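Local structure of naphthalene dioxygenase large subunit (Rhodococcus sp., 2B1X) at residues Leu14-Val17 against Asn18-Trp21; Gln424-Phe427 against Leu428-Trp431. The protein is the large subunit of a Rieske-type non-haem iron oxygenase, with an Fe2/S2 cluster and a separate iron(III) ion. All coordinates share one frame; numbering follows the deposited sequence.

Interaction 1 is the end of helix 4-16 and the turn that leads to strand 22-24. Interaction 2 is one pair of successive turns inside helix 422-436. The first is partly buried and has three exposed residues; the second is buried. Their centres lie about 11 Å apart, and they touch directly. N18 ND2 meets E429 OE2 at 2.9 Å, a probable hydrogen bond, and the guanidinium of R425 makes a cation-pi contact with W21. The chemistry follows the place in the fold. At 14-21 a serine hydroxyl and a few bent backbone bonds, some weak, hold the turn. At 424-431 the backbone bonds are regular, and side chains turn outward to other elements.

Interaction 1. Residues Leu14-Val17 against Asn18-Trp21; sequences LHDV and NSDW
S19 folds back on H15 and D16. Its OG donates to H15 O at 2.8 Å, coming from above the carbonyl plane. The same OG lies 3.3 Å over one face of the H15 ring, displaced toward the rim. A chi1 of 52° places OG between its own N and carbonyl carbon, close to the helix end. D16 O is the second tight point. It accepts S19 N at 3.2 Å and, by a weak bond, W21 N at 2.8 Å. V17 O receives a CA-H...O contact from W21, with CA 3.4 Å away. V17 is buried and packs on V23 of the following strand. The looser side is that of D20, which is exposed. Its carboxylate lies beside that of the buried D16, pointing the same way, planes 15° apart, with OD1 of D16 4.1 Å from OD2 of D20. The salt bridge from D16 OD2 to K12 probably offsets this like-charge approach. H15 is also exposed, apart from its meeting with S19. Bonds back to carbonyls near the C-terminal end of helix 4-16, one from a serine hydroxyl, are characteristic of a helix giving way to a loop, here the loop before strand 22-24.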
# COMPACT_ATOMS: atom_id res chain seq x y z
N LEU A 14 3.57 17.22 31.13
CA LEU A 14 4.51 18.26 31.53
C LEU A 14 4.71 18.26 33.04
O LEU A 14 5.80 18.56 33.53
CB LEU A 14 4.03 19.61 31.00
CG LEU A 14 5.06 20.59 30.44
CD1 LEU A 14 6.30 19.90 29.79
CD2 LEU A 14 4.40 21.53 29.46
N HIS A 15 3.69 17.86 33.79
CA HIS A 15 3.85 17.67 35.23
C HIS A 15 4.59 16.37 35.59
O HIS A 15 5.44 16.36 36.47
CB HIS A 15 2.50 17.74 35.93
CG HIS A 15 2.52 17.23 37.34
ND1 HIS A 15 2.92 18.01 38.42
CD2 HIS A 15 2.20 16.01 37.86
CE1 HIS A 15 2.86 17.29 39.53
NE2 HIS A 15 2.42 16.08 39.22
N ASP A 16 4.27 15.28 34.90
CA ASP A 16 4.82 13.96 35.25
C ASP A 16 6.30 13.83 34.96
O ASP A 16 7.00 13.09 35.65
CB ASP A 16 4.09 12.85 34.49
CG ASP A 16 2.65 12.69 34.92
OD1 ASP A 16 2.26 13.19 36.01
OD2 ASP A 16 1.84 12.06 34.21
N VAL A 17 6.77 14.51 33.93
CA VAL A 17 8.12 14.33 33.44
C VAL A 17 9.13 14.65 34.53
O VAL A 17 10.17 14.00 34.62
CB VAL A 17 8.40 15.10 32.12
CG1 VAL A 17 8.47 16.61 32.34
CG2 VAL A 17 9.66 14.62 31.48
N ASN A 18 8.81 15.61 35.39
CA ASN A 18 9.73 15.96 36.48
C ASN A 18 9.26 15.60 37.89
O ASN A 18 9.93 15.94 38.85
CB ASN A 18 10.10 17.45 36.45
CG ASN A 18 10.81 17.84 35.18
OD1 ASN A 18 11.79 17.19 34.75
ND2 ASN A 18 10.33 18.92 34.55
N SER A 19 8.11 14.96 38.04
CA SER A 19 7.71 14.49 39.37
C SER A 19 7.77 12.96 39.45
O SER A 19 8.66 12.42 40.10
CB SER A 19 6.35 15.04 39.77
OG SER A 19 5.42 14.78 38.74
N ASP A 20 6.85 12.27 38.76
CA ASP A 20 6.91 10.80 38.64
C ASP A 20 8.09 10.34 37.77
O ASP A 20 8.49 9.20 37.86
CB ASP A 20 5.60 10.26 38.02
CG ASP A 20 4.40 10.37 38.97
OD1 ASP A 20 4.59 10.73 40.16
OD2 ASP A 20 3.23 10.12 38.62
N TRP A 21 8.64 11.24 36.95
CA TRP A 21 9.61 10.90 35.89
C TRP A 21 9.03 9.87 34.89
O TRP A 21 9.67 8.87 34.56
CB TRP A 21 10.95 10.39 36.47
CG TRP A 21 11.75 11.43 37.27
CD1 TRP A 21 11.26 12.55 37.89
CD2 TRP A 21 13.17 11.43 37.51
NE1 TRP A 21 12.28 13.23 38.51
CE2 TRP A 21 13.46 12.57 38.31
CE3 TRP A 21 14.23 10.57 37.17
CZ2 TRP A 21 14.76 12.89 38.74
CZ3 TRP A 21 15.51 10.88 37.61
CH2 TRP A 21 15.77 12.04 38.39

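Interaction 2. Residues Gln424-Phe427 against Leu428-Trp431; sequences QRNF and LEYW
Residues 424-427 and 428-431 are successive parts of one continuous alpha-helix. Four i to i+4 bonds join them. L428 N donates to Q424 O at 3.0 Å and E429 N to R425 O at 2.8 Å. Y430 N reaches N426 O at 3.2 Å, and this is the straightest of the four at the hydrogen, 166°. W431 N closes the series on F427 O at 3.0 Å. The side chains meet each other little. F427 and L428 make the apolar contact across the segments, with CD2 of F427 3.9 Å from CD2 of L428. The leucine methyl sits at the edge of the phenyl ring, in its plane. A chi1 of 173° sets CG of F427 anti to its backbone N and beside its carbonyl carbon, which brings ring atom CD2 to 3.5 Å from L428 N. CG of L428 rests 3.5 Å from Q424 O, over the preceding turn.

This helix, 422-436, belongs to the catalytic domain, a Bet v 1-like fold with a large antiparallel sheet. Its faces meet different parts of that fold. Q424 and F427 touch helix 204-212, and the Q424 side chain lies about 11 Å from the iron(III) ion. F299 meets both the F427 ring and, edge-to-face, the Y430 ring. N426 ND2 donates to T245 O, and W431 NE1 donates to E37 OE2.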
# COMPACT_ATOMS: atom_id res chain seq x y z
N GLN A 424 16.62 12.12 28.05
CA GLN A 424 15.34 11.79 27.39
C GLN A 424 14.18 12.63 27.95
O GLN A 424 13.30 13.06 27.21
CB GLN A 424 15.01 10.29 27.53
CG GLN A 424 16.04 9.32 26.89
CD GLN A 424 17.23 8.90 27.79
OE1 GLN A 424 17.81 9.72 28.50
NE2 GLN A 424 17.58 7.62 27.74
N ARG A 425 14.23 12.87 29.27
CA ARG A 425 13.20 13.67 29.93
C ARG A 425 13.21 15.13 29.47
O ARG A 425 12.16 15.72 29.28
CB ARG A 425 13.41 13.62 31.44
CG ARG A 425 12.83 12.31 32.08
CD ARG A 425 12.50 12.49 33.55
NE ARG A 425 13.75 12.52 34.20
CZ ARG A 425 14.23 13.47 34.99
NH1 ARG A 425 13.54 14.55 35.36
NH2 ARG A 425 15.44 13.27 35.44
N ASN A 426 14.41 15.70 29.39
CA ASN A 426 14.64 17.04 28.86
C ASN A 426 14.19 17.17 27.40
O ASN A 426 13.66 18.19 26.99
CB ASN A 426 16.13 17.38 28.98
CG ASN A 426 16.49 18.76 28.47
OD1 ASN A 426 16.02 19.77 28.98
ND2 ASN A 426 17.36 18.82 27.47
N PHE A 427 14.43 16.14 26.61
CA PHE A 427 14.06 16.17 25.20
C PHE A 427 12.52 16.22 25.11
O PHE A 427 11.95 17.04 24.40
CB PHE A 427 14.64 14.92 24.51
CG PHE A 427 14.20 14.74 23.08
CD1 PHE A 427 15.03 15.13 22.05
CD2 PHE A 427 12.98 14.13 22.78
CE1 PHE A 427 14.66 14.94 20.71
CE2 PHE A 427 12.58 13.96 21.44
CZ PHE A 427 13.46 14.35 20.41
N LEU A 428 11.86 15.34 25.87
CA LEU A 428 10.41 15.23 25.80
C LEU A 428 9.72 16.40 26.46
O LEU A 428 8.63 16.78 26.07
CB LEU A 428 9.94 13.91 26.43
CG LEU A 428 10.26 12.71 25.54
CD1 LEU A 428 9.92 11.41 26.26
CD2 LEU A 428 9.57 12.79 24.16
N GLU A 429 10.35 16.97 27.49
CA GLU A 429 9.83 18.19 28.11
C GLU A 429 9.77 19.32 27.11
O GLU A 429 8.73 20.03 27.02
CB GLU A 429 10.69 18.62 29.34
CG GLU A 429 10.20 19.92 29.98
CD GLU A 429 10.96 20.34 31.23
OE1 GLU A 429 12.21 20.40 31.22
OE2 GLU A 429 10.29 20.64 32.23
N TYR A 430 10.86 19.53 26.37
CA TYR A 430 10.89 20.57 25.35
C TYR A 430 9.87 20.26 24.24
O TYR A 430 9.17 21.15 23.79
CB TYR A 430 12.29 20.78 24.77
CG TYR A 430 12.42 21.98 23.83
CD1 TYR A 430 12.06 23.28 24.24
CD2 TYR A 430 12.89 21.81 22.51
CE1 TYR A 430 12.18 24.38 23.36
CE2 TYR A 430 13.03 22.89 21.65
CZ TYR A 430 12.65 24.16 22.07
OH TYR A 430 12.80 25.21 21.20
N TRP A 431 9.78 18.99 23.84
CA TRP A 431 8.82 18.58 22.79
C TRP A 431 7.40 18.96 23.28
O TRP A 431 6.64 19.55 22.55
CB TRP A 431 8.98 17.06 22.54
CG TRP A 431 8.01 16.47 21.55
CD1 TRP A 431 8.19 16.35 20.23
CD2 TRP A 431 6.72 15.94 21.84
NE1 TRP A 431 7.10 15.76 19.64
CE2 TRP A 431 6.17 15.50 20.61
CE3 TRP A 431 5.96 15.79 23.01
CZ2 TRP A 431 4.87 14.95 20.50
CZ3 TRP A 431 4.68 15.23 22.91
CH2 TRP A 431 4.16 14.80 21.66